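Local coordinates for protein VIN1 (Oscarella pearsei, PDB 6BFI) that probably binds actin filaments and may play a role in cell-cell adhesion, as a sponge member of the vinculin/alpha-catenin family, at residues A[730-744]-A[756-768]. Residues are numbered along the deposited sequence; the frame is centred on the assembly and turned at random.
Sequences ALNAQELLKLARQIA and LLQLLDRIPTIST
With CG anti to the carbonyl carbon (chi1 -73°), L760 drives its CD1 methyl against the backbone of the facing helix, 3.4 Å from the N of R741, while L737, its CG anti to the backbone N (chi1 -160°), sends CD1 back over the turn that follows L760. There L737 CD1 lies 3.3 Å from the carbonyl O of L760 and 3.6 Å from CD of P764, the leucine and proline side chains crossing at about a right angle. An alanine suits the middle of this face, because both methyls of L760 can settle on CB of A740, CD1 at 3.6 Å. Cutting L760 back to an alanine is likely to open a gap over A740 and leave the backbone at R741 without the methyl packed on it. The segments belong to an antiparallel helical hairpin in the all-helical vinculin fold, and its second arm is broken between helices 750-760 and 763-778 by a type I beta turn from L760 to I763. P764 fits just after the break: in the first turn of a helix its missing N-H costs no bond. I763, which closes the turn, lays CG2 on CB of A733 (3.9 Å), and the small side chain of A730 lets the backbones close to 5.1 Å between its CA and that of S767. S767 can sit in this buried seam because its OG donates to the O of P764 (2.7 Å). At the other end A744 CB receives CD2 of both L756 and L757, each at 3.7 Å, and L756 also reaches S814 of helix 786-817.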
loop_
_atom_site.group_PDB
_atom_site.type_symbol
_atom_site.label_atom_id
_atom_site.label_comp_id
_atom_site.label_asym_id
_atom_site.label_seq_id
_atom_site.Cartn_x
_atom_site.Cartn_y
_atom_site.Cartn_z
ATOM N N ALA A 730 -11.447 22.525 -4.113
ATOM C CA ALA A 730 -12.046 21.311 -4.656
ATOM C C ALA A 730 -11.925 21.271 -6.175
ATOM O O ALA A 730 -11.565 20.239 -6.755
ATOM C CB ALA A 730 -13.510 21.210 -4.227
ATOM N N LEU A 731 -12.221 22.393 -6.837
ATOM C CA LEU A 731 -12.096 22.442 -8.292
ATOM C C LEU A 731 -10.644 22.254 -8.726
ATOM O O LEU A 731 -10.363 21.548 -9.707
ATOM C CB LEU A 731 -12.655 23.764 -8.815
ATOM C CG LEU A 731 -12.770 23.930 -10.330
ATOM C CD1 LEU A 731 -13.575 22.791 -10.934
ATOM C CD2 LEU A 731 -13.403 25.272 -10.667
ATOM N N ASN A 732 -9.710 22.872 -7.998
ATOM C CA ASN A 732 -8.294 22.657 -8.281
ATOM C C ASN A 732 -7.918 21.188 -8.143
ATOM O O ASN A 732 -7.138 20.663 -8.944
ATOM C CB ASN A 732 -7.436 23.519 -7.356
ATOM C CG ASN A 732 -6.917 24.767 -8.038
ATOM O OD1 ASN A 732 -7.469 25.215 -9.044
ATOM N ND2 ASN A 732 -5.845 25.334 -7.497
ATOM N N ALA A 733 -8.466 20.509 -7.132
ATOM C CA ALA A 733 -8.209 19.080 -6.978
ATOM C C ALA A 733 -8.800 18.278 -8.129
ATOM O O ALA A 733 -8.213 17.271 -8.544
ATOM C CB ALA A 733 -8.767 18.587 -5.645
ATOM N N GLN A 734 -9.951 18.703 -8.656
ATOM C CA GLN A 734 -10.505 18.055 -9.841
ATOM C C GLN A 734 -9.541 18.159 -11.015
ATOM O O GLN A 734 -9.205 17.151 -11.653
ATOM C CB GLN A 734 -11.855 18.674 -10.206
ATOM C CG GLN A 734 -12.937 18.516 -9.151
ATOM C CD GLN A 734 -14.267 19.098 -9.598
ATOM O OE1 GLN A 734 -14.410 19.552 -10.734
ATOM N NE2 GLN A 734 -15.248 19.089 -8.703
ATOM N N GLU A 735 -9.079 19.378 -11.313
ATOM C CA GLU A 735 -8.156 19.558 -12.431
ATOM C C GLU A 735 -6.863 18.778 -12.215
ATOM O O GLU A 735 -6.317 18.190 -13.160
ATOM C CB GLU A 735 -7.868 21.045 -12.635
ATOM C CG GLU A 735 -9.051 21.823 -13.187
ATOM C CD GLU A 735 -8.841 23.323 -13.138
ATOM O OE1 GLU A 735 -8.034 23.785 -12.305
ATOM O OE2 GLU A 735 -9.484 24.041 -13.934
ATOM N N LEU A 736 -6.366 18.751 -10.976
ATOM C CA LEU A 736 -5.169 17.973 -10.672
ATOM C C LEU A 736 -5.393 16.491 -10.939
ATOM O O LEU A 736 -4.509 15.806 -11.467
ATOM C CB LEU A 736 -4.752 18.193 -9.218
ATOM C CG LEU A 736 -3.589 17.326 -8.730
ATOM C CD1 LEU A 736 -2.285 17.755 -9.390
ATOM C CD2 LEU A 736 -3.470 17.364 -7.213
ATOM N N LEU A 737 -6.572 15.975 -10.582
ATOM C CA LEU A 737 -6.863 14.571 -10.851
ATOM C C LEU A 737 -6.930 14.305 -12.349
ATOM O O LEU A 737 -6.473 13.256 -12.818
ATOM C CB LEU A 737 -8.166 14.161 -10.165
ATOM C CG LEU A 737 -8.397 12.663 -9.936
ATOM C CD1 LEU A 737 -9.299 12.462 -8.737
ATOM C CD2 LEU A 737 -8.996 11.981 -11.162
ATOM N N LYS A 738 -7.490 15.243 -13.117
ATOM C CA LYS A 738 -7.540 15.066 -14.566
ATOM C C LYS A 738 -6.137 15.008 -15.163
ATOM O O LYS A 738 -5.801 14.071 -15.899
ATOM C CB LYS A 738 -8.355 16.188 -15.209
ATOM C CG LYS A 738 -9.860 15.981 -15.140
ATOM C CD LYS A 738 -10.605 17.059 -15.914
ATOM C CE LYS A 738 -12.100 16.783 -15.948
ATOM N NZ LYS A 738 -12.843 17.837 -16.693
ATOM N N LEU A 739 -5.299 15.998 -14.844
ATOM C CA LEU A 739 -3.963 16.051 -15.434
ATOM C C LEU A 739 -3.115 14.863 -14.996
ATOM O O LEU A 739 -2.502 14.179 -15.827
ATOM C CB LEU A 739 -3.278 17.367 -15.064
ATOM C CG LEU A 739 -1.851 17.534 -15.589
ATOM C CD1 LEU A 739 -1.819 17.384 -17.102
ATOM C CD2 LEU A 739 -1.283 18.879 -15.169
ATOM N N ALA A 740 -3.064 14.601 -13.686
ATOM C CA ALA A 740 -2.275 13.477 -13.193
ATOM C C ALA A 740 -2.791 12.151 -13.734
ATOM O O ALA A 740 -2.013 11.208 -13.912
ATOM C CB ALA A 740 -2.267 13.471 -11.666
ATOM N N ARG A 741 -4.095 12.061 -14.006
ATOM C CA ARG A 741 -4.622 10.872 -14.668
ATOM C C ARG A 741 -4.125 10.782 -16.105
ATOM O O ARG A 741 -3.837 9.685 -16.600
ATOM C CB ARG A 741 -6.149 10.876 -14.618
ATOM C CG ARG A 741 -6.792 9.692 -15.318
ATOM C CD ARG A 741 -8.189 9.425 -14.786
ATOM N NE ARG A 741 -8.825 8.305 -15.472
ATOM C CZ ARG A 741 -9.916 7.687 -15.035
ATOM N NH1 ARG A 741 -10.492 8.075 -13.906
ATOM N NH2 ARG A 741 -10.429 6.677 -15.725
ATOM N N GLN A 742 -4.009 11.924 -16.789
ATOM C CA GLN A 742 -3.410 11.921 -18.120
ATOM C C GLN A 742 -1.953 11.478 -18.074
ATOM O O GLN A 742 -1.462 10.859 -19.025
ATOM C CB GLN A 742 -3.515 13.307 -18.756
ATOM C CG GLN A 742 -4.935 13.789 -18.988
ATOM C CD GLN A 742 -4.982 15.180 -19.590
ATOM O OE1 GLN A 742 -3.971 15.693 -20.071
ATOM N NE2 GLN A 742 -6.156 15.799 -19.563
ATOM N N ILE A 743 -1.247 11.792 -16.986
ATOM C CA ILE A 743 0.131 11.337 -16.841
ATOM C C ILE A 743 0.176 9.836 -16.584
ATOM O O ILE A 743 1.002 9.117 -17.160
ATOM C CB ILE A 743 0.833 12.130 -15.725
ATOM C CG1 ILE A 743 1.068 13.571 -16.179
ATOM C CG2 ILE A 743 2.140 11.462 -15.321
ATOM C CD1 ILE A 743 1.020 14.576 -15.059
ATOM N N ALA A 744 -0.714 9.337 -15.722
ATOM C CA ALA A 744 -0.738 7.907 -15.434
ATOM C C ALA A 744 -1.127 7.091 -16.658
ATOM O O ALA A 744 -0.653 5.963 -16.827
ATOM C CB ALA A 744 -1.698 7.620 -14.278
ATOM N N LEU A 756 0.698 5.992 -8.767
ATOM C CA LEU A 756 0.022 7.276 -8.920
ATOM C C LEU A 756 -1.494 7.133 -8.824
ATOM O O LEU A 756 -2.168 7.999 -8.246
ATOM C CB LEU A 756 0.415 7.916 -10.253
ATOM C CG LEU A 756 -0.215 9.269 -10.590
ATOM C CD1 LEU A 756 0.128 10.311 -9.532
ATOM C CD2 LEU A 756 0.226 9.734 -11.969
ATOM N N LEU A 757 -2.049 6.049 -9.375
ATOM C CA LEU A 757 -3.500 5.884 -9.352
ATOM C C LEU A 757 -4.014 5.627 -7.939
ATOM O O LEU A 757 -5.101 6.097 -7.576
ATOM C CB LEU A 757 -3.920 4.756 -10.292
ATOM C CG LEU A 757 -3.844 5.114 -11.777
ATOM C CD1 LEU A 757 -4.541 4.064 -12.623
ATOM C CD2 LEU A 757 -4.443 6.489 -12.024
ATOM N N GLN A 758 -3.251 4.886 -7.128
ATOM C CA GLN A 758 -3.643 4.668 -5.737
ATOM C C GLN A 758 -3.820 5.990 -5.002
ATOM O O GLN A 758 -4.709 6.125 -4.153
ATOM C CB GLN A 758 -2.605 3.804 -5.025
ATOM C CG GLN A 758 -2.598 2.346 -5.445
ATOM C CD GLN A 758 -1.567 1.533 -4.687
ATOM O OE1 GLN A 758 -0.807 2.070 -3.880
ATOM N NE2 GLN A 758 -1.536 0.230 -4.942
ATOM N N LEU A 759 -2.981 6.979 -5.316
ATOM C CA LEU A 759 -3.102 8.289 -4.688
ATOM C C LEU A 759 -4.235 9.100 -5.305
ATOM O O LEU A 759 -4.948 9.814 -4.588
ATOM C CB LEU A 759 -1.778 9.045 -4.797
ATOM C CG LEU A 759 -0.564 8.343 -4.187
ATOM C CD1 LEU A 759 0.709 9.104 -4.515
ATOM C CD2 LEU A 759 -0.730 8.189 -2.684
ATOM N N LEU A 760 -4.423 9.001 -6.624
ATOM C CA LEU A 760 -5.485 9.767 -7.267
ATOM C C LEU A 760 -6.883 9.281 -6.897
ATOM O O LEU A 760 -7.833 10.067 -6.972
ATOM C CB LEU A 760 -5.331 9.723 -8.789
ATOM C CG LEU A 760 -4.210 10.533 -9.437
ATOM C CD1 LEU A 760 -4.519 10.740 -10.912
ATOM C CD2 LEU A 760 -4.010 11.869 -8.735
ATOM N N ASP A 761 -7.036 8.015 -6.499
ATOM C CA ASP A 761 -8.374 7.457 -6.331
ATOM C C ASP A 761 -9.092 7.978 -5.092
ATOM O O ASP A 761 -10.324 7.904 -5.038
ATOM C CB ASP A 761 -8.310 5.929 -6.289
ATOM C CG ASP A 761 -8.170 5.316 -7.672
ATOM O OD1 ASP A 761 -8.659 5.931 -8.643
ATOM O OD2 ASP A 761 -7.573 4.224 -7.787
ATOM N N ARG A 762 -8.373 8.500 -4.100
ATOM C CA ARG A 762 -9.013 8.989 -2.886
ATOM C C ARG A 762 -9.165 10.507 -2.852
ATOM O O ARG A 762 -9.758 11.032 -1.905
ATOM C CB ARG A 762 -8.243 8.507 -1.647
ATOM C CG ARG A 762 -6.792 8.950 -1.555
ATOM C CD ARG A 762 -6.133 8.334 -0.322
ATOM N NE ARG A 762 -4.827 8.914 -0.020
ATOM C CZ ARG A 762 -3.663 8.349 -0.328
ATOM N NH1 ARG A 762 -3.632 7.177 -0.950
ATOM N NH2 ARG A 762 -2.526 8.955 -0.009
ATOM N N ILE A 763 -8.670 11.220 -3.869
ATOM C CA ILE A 763 -8.785 12.682 -3.879
ATOM C C ILE A 763 -10.234 13.162 -3.924
ATOM O O ILE A 763 -10.585 14.065 -3.145
ATOM C CB ILE A 763 -7.936 13.269 -5.019
ATOM C CG1 ILE A 763 -6.448 13.026 -4.757
ATOM C CG2 ILE A 763 -8.206 14.759 -5.178
ATOM C CD1 ILE A 763 -5.536 13.674 -5.770
ATOM N N PRO A 764 -11.115 12.631 -4.789
ATOM C CA PRO A 764 -12.470 13.212 -4.871
ATOM C C PRO A 764 -13.233 13.183 -3.557
ATOM O O PRO A 764 -13.870 14.183 -3.194
ATOM C CB PRO A 764 -13.153 12.353 -5.947
ATOM C CG PRO A 764 -12.364 11.094 -5.992
ATOM C CD PRO A 764 -10.958 11.516 -5.739
ATOM N N THR A 765 -13.187 12.066 -2.825
ATOM C CA THR A 765 -13.862 12.013 -1.533
ATOM C C THR A 765 -13.239 12.991 -0.546
ATOM O O THR A 765 -13.947 13.592 0.271
ATOM C CB THR A 765 -13.828 10.591 -0.972
ATOM O OG1 THR A 765 -12.510 10.050 -1.109
ATOM C CG2 THR A 765 -14.819 9.710 -1.710
ATOM N N ILE A 766 -11.917 13.167 -0.608
ATOM C CA ILE A 766 -11.261 14.159 0.241
ATOM C C ILE A 766 -11.809 15.549 -0.043
ATOM O O ILE A 766 -12.086 16.318 0.882
ATOM C CB ILE A 766 -9.734 14.121 0.052
ATOM C CG1 ILE A 766 -9.146 12.794 0.521
ATOM C CG2 ILE A 766 -9.091 15.246 0.832
ATOM C CD1 ILE A 766 -7.684 12.636 0.143
ATOM N N SER A 767 -11.968 15.898 -1.323
ATOM C CA SER A 767 -12.420 17.246 -1.661
ATOM C C SER A 767 -13.888 17.446 -1.303
ATOM O O SER A 767 -14.280 18.528 -0.841
ATOM C CB SER A 767 -12.180 17.524 -3.144
ATOM O OG SER A 767 -12.899 16.619 -3.961
ATOM N N THR A 768 -14.715 16.417 -1.511
ATOM C CA THR A 768 -16.117 16.495 -1.105
ATOM C C THR A 768 -16.234 16.699 0.401
ATOM O O THR A 768 -16.928 17.615 0.873
ATOM C CB THR A 768 -16.851 15.225 -1.540
ATOM O OG1 THR A 768 -16.713 15.054 -2.957
ATOM C CG2 THR A 768 -18.328 15.305 -1.183
#